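Local coordinates for protein glutathione S-transferase (PDB 4E8H) that binds glutathione and probably works, as a homodimer, as a glutathione transferase that conjugates it to electrophilic compounds, at residues Leu9-Pro14 against Leu32-Thr37; Thr145-Arg150 against Glu183-Trp188; Val21-Arg26 against Glu203-Gly208. All coordinates share one frame; numbering follows the deposited sequence.

Contact 1: residues Leu9-Pro14 against Leu32-Thr37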
# COMPACT_ATOMS: atom_id res chain seq x y z
N LEU B 9 18.92 9.93 -1.21
CA LEU B 9 17.61 9.81 -1.83
C LEU B 9 17.67 10.21 -3.30
O LEU B 9 17.96 11.36 -3.63
CB LEU B 9 16.56 10.65 -1.09
CG LEU B 9 15.11 10.35 -1.46
CD1 LEU B 9 14.62 9.07 -0.80
CD2 LEU B 9 14.20 11.52 -1.10
N TYR B 10 17.39 9.24 -4.17
CA TYR B 10 17.25 9.51 -5.60
C TYR B 10 15.83 10.02 -5.82
O TYR B 10 14.86 9.35 -5.46
CB TYR B 10 17.55 8.25 -6.41
CG TYR B 10 18.98 7.78 -6.25
CD1 TYR B 10 19.97 8.16 -7.16
CD2 TYR B 10 19.35 6.98 -5.17
CE1 TYR B 10 21.29 7.74 -7.00
CE2 TYR B 10 20.67 6.56 -5.00
CZ TYR B 10 21.63 6.94 -5.92
OH TYR B 10 22.93 6.52 -5.76
N TYR B 11 15.70 11.22 -6.39
CA TYR B 11 14.44 11.96 -6.35
C TYR B 11 14.30 12.98 -7.48
O TYR B 11 15.22 13.19 -8.27
CB TYR B 11 14.35 12.70 -5.00
CG TYR B 11 14.95 14.10 -5.03
CD1 TYR B 11 14.18 15.21 -4.71
CD2 TYR B 11 16.28 14.30 -5.42
CE1 TYR B 11 14.72 16.50 -4.75
CE2 TYR B 11 16.83 15.58 -5.47
CZ TYR B 11 16.04 16.68 -5.14
OH TYR B 11 16.58 17.95 -5.18
N LEU B 12 13.13 13.62 -7.53
CA LEU B 12 12.93 14.88 -8.24
C LEU B 12 12.02 15.76 -7.38
O LEU B 12 11.08 15.26 -6.77
CB LEU B 12 12.28 14.66 -9.61
CG LEU B 12 13.12 14.05 -10.74
CD1 LEU B 12 12.24 13.72 -11.93
CD2 LEU B 12 14.27 14.98 -11.16
N PRO B 13 12.30 17.08 -7.33
CA PRO B 13 11.54 17.96 -6.42
C PRO B 13 9.99 17.92 -6.52
O PRO B 13 9.33 17.97 -5.48
CB PRO B 13 12.08 19.36 -6.75
CG PRO B 13 13.45 19.12 -7.27
CD PRO B 13 13.38 17.82 -8.02
N PRO B 14 9.42 17.81 -7.75
CA PRO B 14 7.95 17.84 -7.80
C PRO B 14 7.25 16.50 -7.52
O PRO B 14 6.03 16.49 -7.31
CB PRO B 14 7.64 18.31 -9.23
CG PRO B 14 8.93 18.23 -9.99
CD PRO B 14 10.01 17.71 -9.10
N LEU B 32 19.14 14.32 4.35
CA LEU B 32 19.22 13.49 3.18
C LEU B 32 20.17 14.13 2.20
O LEU B 32 20.13 15.35 1.99
CB LEU B 32 17.84 13.31 2.53
CG LEU B 32 16.72 12.61 3.31
CD1 LEU B 32 15.46 12.54 2.46
CD2 LEU B 32 17.12 11.22 3.78
N HIS B 33 21.05 13.32 1.62
CA HIS B 33 21.83 13.76 0.48
C HIS B 33 21.02 13.44 -0.77
O HIS B 33 20.92 12.29 -1.20
CB HIS B 33 23.23 13.15 0.50
CG HIS B 33 24.16 13.84 1.45
ND1 HIS B 33 25.53 13.70 1.41
CD2 HIS B 33 23.91 14.71 2.46
CE1 HIS B 33 26.08 14.43 2.36
NE2 HIS B 33 25.12 15.06 3.01
N LEU B 34 20.43 14.50 -1.31
CA LEU B 34 19.49 14.40 -2.42
C LEU B 34 20.25 14.29 -3.74
O LEU B 34 21.18 15.06 -4.00
CB LEU B 34 18.56 15.62 -2.44
CG LEU B 34 17.77 15.94 -1.17
CD1 LEU B 34 17.23 17.36 -1.20
CD2 LEU B 34 16.63 14.94 -0.94
N ILE B 35 19.86 13.31 -4.55
CA ILE B 35 20.47 13.10 -5.85
C ILE B 35 19.41 13.20 -6.94
O ILE B 35 18.56 12.32 -7.08
CB ILE B 35 21.21 11.73 -5.94
CG1 ILE B 35 22.20 11.58 -4.78
CG2 ILE B 35 21.92 11.59 -7.29
CD1 ILE B 35 22.63 10.15 -4.51
N THR B 36 19.47 14.30 -7.69
CA THR B 36 18.56 14.55 -8.80
C THR B 36 18.63 13.40 -9.80
O THR B 36 19.70 13.05 -10.29
CB THR B 36 18.89 15.89 -9.50
OG1 THR B 36 18.70 16.97 -8.57
CG2 THR B 36 18.00 16.13 -10.71
N THR B 37 17.47 12.80 -10.08
CA THR B 37 17.40 11.68 -11.00
C THR B 37 16.42 11.99 -12.13
O THR B 37 15.20 11.88 -11.97
CB THR B 37 17.05 10.36 -10.27
OG1 THR B 37 18.00 10.12 -9.23
CG2 THR B 37 17.06 9.18 -11.24
O HOH W 1 19.80 18.22 -5.53
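Y10 lays one face of its ring against I35. The methyl CD1 of I35 stands 4.0 Å from the centroid of the Y10 ring, 25° off the normal, in a CH-pi contact displaced toward the rim. The isoleucine lies alongside the tyrosine, both directed alike. At the edge of the Y10 ring, in its plane, sits OG1 of T37, 3.5 Å from CD1 of Y10. CG of Y11 lies between the backbone N and the carbonyl carbon (chi1 90°). The edge of the ring beyond it meets the carbonyl group of I35, and over one face lies L34, with CB of L34 3.5 Å from CE2 of Y11. A water lies at this ring's edge, in plane, 3.3 Å from OH of Y11 and weakly bonded to OG1 of T36. C18 and M22 of helix 16-27 also touch the ring.

Strands 9-11 and 32-36 are parallel neighbours. They belong to the beta-alpha-beta unit of the thioredoxin-like N-terminal domain, with helix 16-27 as the crossover. L9 N binds H33 O, and L9 O receives I35 N. Two residues further on, Y11 N binds I35 O and Y11 O receives T37 N at 2.9 Å, so the pairing runs just past the end of strand 32-36. I35 O is gripped twice: Y11 N and T37 OG1 approach it from opposite faces of its plane, the hydroxyl at 3.1 Å from I35 O. This bond holds the T37 hydroxyl beside Y10. On the face that carries L9 and L34, CD2 of L9 packs against CD1 of L32 at 3.9 Å. L12 sets CG 3.2 Å from O of T37 and CD2 beside CG2 of T36, and also touches I58, a glutathione-binding residue.

Contact 2: residues Thr145-Arg150 against Glu183-Trp188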
# COMPACT_ATOMS: atom_id res chain seq x y z
N THR B 145 -14.58 11.73 6.39
CA THR B 145 -15.19 10.87 7.41
C THR B 145 -14.15 10.30 8.38
O THR B 145 -14.39 10.24 9.58
CB THR B 145 -16.03 9.74 6.77
OG1 THR B 145 -17.04 10.32 5.93
CG2 THR B 145 -16.72 8.87 7.83
N PHE B 146 -12.98 9.91 7.86
CA PHE B 146 -11.89 9.40 8.70
C PHE B 146 -11.51 10.43 9.76
O PHE B 146 -11.10 10.07 10.87
CB PHE B 146 -10.64 9.03 7.89
CG PHE B 146 -10.85 7.90 6.90
CD1 PHE B 146 -11.96 7.07 6.96
CD2 PHE B 146 -9.88 7.65 5.92
CE1 PHE B 146 -12.13 6.03 6.04
CE2 PHE B 146 -10.04 6.62 5.01
CZ PHE B 146 -11.17 5.80 5.07
N LEU B 147 -11.65 11.71 9.41
CA LEU B 147 -11.27 12.81 10.29
C LEU B 147 -12.38 13.27 11.24
O LEU B 147 -12.20 14.25 11.97
CB LEU B 147 -10.72 13.98 9.46
CG LEU B 147 -9.40 13.71 8.74
CD1 LEU B 147 -9.19 14.64 7.55
CD2 LEU B 147 -8.22 13.78 9.71
N ASP B 148 -13.52 12.58 11.23
CA ASP B 148 -14.60 12.86 12.18
C ASP B 148 -14.17 12.53 13.60
O ASP B 148 -14.03 11.36 13.96
CB ASP B 148 -15.88 12.09 11.82
CG ASP B 148 -17.00 12.31 12.81
OD1 ASP B 148 -17.63 13.40 12.78
OD2 ASP B 148 -17.28 11.40 13.63
N GLY B 149 -13.93 13.57 14.40
CA GLY B 149 -13.60 13.41 15.81
C GLY B 149 -12.16 13.04 16.12
O GLY B 149 -11.85 12.60 17.23
N ARG B 150 -11.28 13.20 15.13
CA ARG B 150 -9.84 13.03 15.31
C ARG B 150 -9.15 14.25 14.72
O ARG B 150 -9.57 14.72 13.66
CB ARG B 150 -9.30 11.82 14.56
CG ARG B 150 -10.10 10.56 14.68
CD ARG B 150 -9.48 9.49 13.82
NE ARG B 150 -9.92 8.17 14.23
CZ ARG B 150 -11.02 7.57 13.78
NH1 ARG B 150 -11.80 8.16 12.88
NH2 ARG B 150 -11.34 6.37 14.24
N GLU B 183 -15.28 20.03 5.79
CA GLU B 183 -14.82 20.78 6.95
C GLU B 183 -13.73 20.08 7.76
O GLU B 183 -12.81 20.74 8.25
CB GLU B 183 -16.00 21.18 7.85
CG GLU B 183 -16.99 22.13 7.17
CD GLU B 183 -17.99 22.73 8.14
OE1 GLU B 183 -17.56 23.33 9.15
OE2 GLU B 183 -19.21 22.60 7.89
N ASN B 184 -13.82 18.76 7.89
CA ASN B 184 -12.78 18.00 8.58
C ASN B 184 -11.44 18.07 7.85
O ASN B 184 -10.40 18.25 8.48
CB ASN B 184 -13.19 16.54 8.79
CG ASN B 184 -14.40 16.40 9.69
OD1 ASN B 184 -14.63 17.21 10.59
ND2 ASN B 184 -15.19 15.35 9.46
N ILE B 185 -11.48 17.93 6.52
CA ILE B 185 -10.27 18.05 5.71
C ILE B 185 -9.69 19.47 5.82
O ILE B 185 -8.49 19.63 6.04
CB ILE B 185 -10.51 17.66 4.22
CG1 ILE B 185 -10.93 16.19 4.11
CG2 ILE B 185 -9.24 17.92 3.38
CD1 ILE B 185 -11.17 15.69 2.69
N ALA B 186 -10.56 20.47 5.70
CA ALA B 186 -10.13 21.87 5.76
C ALA B 186 -9.37 22.20 7.05
O ALA B 186 -8.29 22.79 7.00
CB ALA B 186 -11.33 22.81 5.59
N LYS B 187 -9.93 21.80 8.19
CA LYS B 187 -9.33 22.06 9.50
C LYS B 187 -8.06 21.23 9.70
O LYS B 187 -7.06 21.73 10.22
CB LYS B 187 -10.32 21.79 10.63
CG LYS B 187 -11.52 22.73 10.66
CD LYS B 187 -12.60 22.21 11.60
CE LYS B 187 -13.94 22.88 11.32
NZ LYS B 187 -15.05 22.27 12.11
N TRP B 188 -8.12 19.97 9.30
CA TRP B 188 -6.97 19.07 9.36
C TRP B 188 -5.81 19.59 8.52
O TRP B 188 -4.65 19.47 8.92
CB TRP B 188 -7.36 17.66 8.90
CG TRP B 188 -6.19 16.77 8.56
CD1 TRP B 188 -5.51 15.95 9.42
CD2 TRP B 188 -5.58 16.61 7.28
NE1 TRP B 188 -4.51 15.30 8.75
CE2 TRP B 188 -4.52 15.68 7.43
CE3 TRP B 188 -5.81 17.17 6.01
CZ2 TRP B 188 -3.70 15.29 6.37
CZ3 TRP B 188 -4.99 16.78 4.95
CH2 TRP B 188 -3.95 15.85 5.14
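L147 and W188 cross obliquely, and both methyls of the leucine bear on the indole. CD1 of L147 lies over one face of the W188 ring system, 4.2 Å from the centroid of the five-membered ring and 29° off its normal. It is off-centre, a CH-pi contact displaced toward the rim. CD2 of L147 comes in obliquely and reaches CD1 of W188 at 3.5 Å. This contact lies in the all-helical C-terminal domain of the glutathione transferase fold. The turn just after helix 130-146 packs on the first turns of helix 183-196.

CG of W188 is anti to its backbone N (chi1 164°), which sets this CG 3.8 Å from both CD1 and CD2 of L147. I165, V166 and I169 of helix 160-174 also pack on the indole, and its NE1 is hydrogen-bonded to D162. I185 adds a looser contact, with CG1 4.2 Å from CD1 of L147.

N184 meets L147 at the root of its side chain, CB to CB at 3.6 Å. ND2 of N184 comes to 3.7 Å from N of D148, without a hydrogen bond across the contact. Instead it binds the backbone O of N144, near the end of helix 130-146. N144 returns a bond, its OD1 accepting from the backbone N of I185. An alanine in place of N184 would probably leave the N144 carbonyl without this donor and open a gap beside the backbone of L147 and D148, while the CB contact remained.

L147 to R150 form a type II beta turn. G149 takes the positive phi (79°) that suits glycine. At the last position of the turn, the R150 side chain reaches back to the helix end, where NH1 of R150 donates to O of F146 at 2.9 Å.

Contact 3: residues Val21-Arg26 against Glu203-Gly208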
# COMPACT_ATOMS: atom_id res chain seq x y z
N VAL B 21 8.57 11.50 1.52
CA VAL B 21 9.80 11.01 2.16
C VAL B 21 10.61 12.17 2.74
O VAL B 21 11.06 12.10 3.88
CB VAL B 21 10.67 10.18 1.18
CG1 VAL B 21 12.02 9.84 1.82
CG2 VAL B 21 9.95 8.90 0.77
N MET B 22 10.78 13.24 1.95
CA MET B 22 11.61 14.38 2.34
C MET B 22 11.10 15.08 3.59
O MET B 22 11.89 15.47 4.45
CB MET B 22 11.75 15.38 1.18
CG MET B 22 12.62 14.87 0.03
SD MET B 22 12.35 15.76 -1.52
CE MET B 22 13.39 17.19 -1.28
N MET B 23 9.78 15.24 3.70
CA MET B 23 9.17 15.83 4.89
C MET B 23 9.25 14.89 6.10
O MET B 23 9.40 15.36 7.23
CB MET B 23 7.72 16.25 4.62
CG MET B 23 7.58 17.51 3.79
SD MET B 23 5.89 18.16 3.72
CE MET B 23 5.04 16.87 2.81
N THR B 24 9.14 13.59 5.87
CA THR B 24 9.28 12.61 6.96
C THR B 24 10.69 12.67 7.55
O THR B 24 10.85 12.66 8.77
CB THR B 24 8.96 11.17 6.50
OG1 THR B 24 7.61 11.12 6.02
CG2 THR B 24 9.10 10.18 7.66
N ALA B 25 11.70 12.76 6.68
CA ALA B 25 13.09 12.88 7.11
C ALA B 25 13.37 14.16 7.90
O ALA B 25 14.16 14.15 8.84
CB ALA B 25 14.02 12.79 5.91
N ARG B 26 12.73 15.26 7.51
CA ARG B 26 12.88 16.53 8.23
C ARG B 26 12.31 16.44 9.64
O ARG B 26 12.97 16.87 10.60
CB ARG B 26 12.23 17.68 7.46
CG ARG B 26 12.98 18.09 6.19
CD ARG B 26 14.26 18.86 6.51
NE ARG B 26 13.97 20.18 7.07
CZ ARG B 26 13.84 21.29 6.34
NH1 ARG B 26 13.97 21.25 5.02
NH2 ARG B 26 13.57 22.44 6.94
N GLU B 203 9.32 24.69 1.42
CA GLU B 203 10.42 24.40 0.52
C GLU B 203 10.29 23.03 -0.17
O GLU B 203 10.80 22.85 -1.27
CB GLU B 203 11.78 24.54 1.22
CG GLU B 203 12.00 23.61 2.41
CD GLU B 203 13.20 24.00 3.24
OE1 GLU B 203 13.00 24.65 4.29
OE2 GLU B 203 14.34 23.67 2.85
N ILE B 204 9.60 22.10 0.47
CA ILE B 204 9.39 20.76 -0.10
C ILE B 204 8.04 20.64 -0.81
O ILE B 204 7.99 20.42 -2.02
CB ILE B 204 9.56 19.63 0.96
CG1 ILE B 204 10.97 19.64 1.56
CG2 ILE B 204 9.25 18.26 0.35
CD1 ILE B 204 11.09 18.91 2.89
N ASP B 205 6.95 20.78 -0.05
CA ASP B 205 5.62 20.45 -0.55
C ASP B 205 4.99 21.53 -1.42
O ASP B 205 4.51 21.24 -2.52
CB ASP B 205 4.68 20.07 0.60
CG ASP B 205 3.65 19.02 0.20
OD1 ASP B 205 3.85 18.35 -0.84
OD2 ASP B 205 2.65 18.85 0.93
N VAL B 206 4.99 22.77 -0.93
CA VAL B 206 4.43 23.90 -1.67
C VAL B 206 5.21 24.14 -2.97
O VAL B 206 4.61 24.32 -4.03
CB VAL B 206 4.38 25.19 -0.80
CG1 VAL B 206 3.94 26.40 -1.63
CG2 VAL B 206 3.44 25.00 0.38
N THR B 207 6.54 24.11 -2.88
CA THR B 207 7.41 24.26 -4.05
C THR B 207 7.17 23.15 -5.08
O THR B 207 7.04 23.43 -6.27
CB THR B 207 8.91 24.31 -3.64
OG1 THR B 207 9.12 25.39 -2.72
CG2 THR B 207 9.81 24.53 -4.86
N GLY B 208 7.08 21.91 -4.61
CA GLY B 208 6.82 20.76 -5.48
C GLY B 208 5.49 20.85 -6.20
O GLY B 208 5.41 20.59 -7.40
O HOH W 2 14.50 25.31 6.33
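R26 and E203 form a salt bridge at one margin of this helix pair. NH1 of R26 reaches OE2 of E203 at 3.3 Å, and NH2 of R26 reaches OE1 of E203 at 3.5 Å. Both bonds are weak. The carboxylate carbon lies at the edge of the guanidinium, in its plane, but the two flat groups are turned 80° against each other. A water joins the pair. It accepts from NH2 of R26 and donates to OE1 of E203, the latter at 2.6 Å, so OE1 is held by both the water and the arginine. E203 gets here with CG between its backbone N and carbonyl carbon (chi1 61°), and extends beyond CG. Helix 201-213 widens to a pi-type turn at 203-206.

Beside the salt bridge the contact is apolar. I204 points toward helix 21-26. Its CD1 lies 3.9 Å from CG of M23, and its CG2 lies at the same distance from CB of M22. CG of R26 also touches CD1 of I204. The M23 and I204 side chains pass alongside one another, heading opposite ways.

D205 is buried, and its charge is met by other parts of the chain. OD1 of D205 makes a salt bridge with R19, which lies earlier on helix 16-27. OD2 of D205 is hydrogen-bonded to T170 OG1 of helix 160-174. Across the contact D205 meets M23 at about a right angle, and CE of M23 comes to 3.6 Å from OD2 of D205.

The segment axes run nearly antiparallel, at 159° and 9.9 Å apart. This is an interdomain helix contact of the glutathione transferase fold: helix 16-27 of the thioredoxin-like domain packs on the last helix of the helical domain.

How the contacts relate
Contact 1 is a surface contact and contact 2 a buried one, on opposite sides of the chain's centre. Contact 3 is partly buried and the most central of the three. Contacts 1 and 3 share the beta-alpha-beta unit and touch: Y11 packs on M22, L9 on V21, L32 on A25 and P14 on G208 of helix 201-213. Contact 2 touches neither, lying about 8 Å from contact 3 between nearest atoms. Their chemistry follows their place. Contact 1 rests on backbone bonds between strands, with tyrosine packing. Contact 2 has no hydrogen bond between its segments and relies on apolar packing within the helical domain. Contact 3 joins the domains through an apolar centre and a salt bridge at its margin.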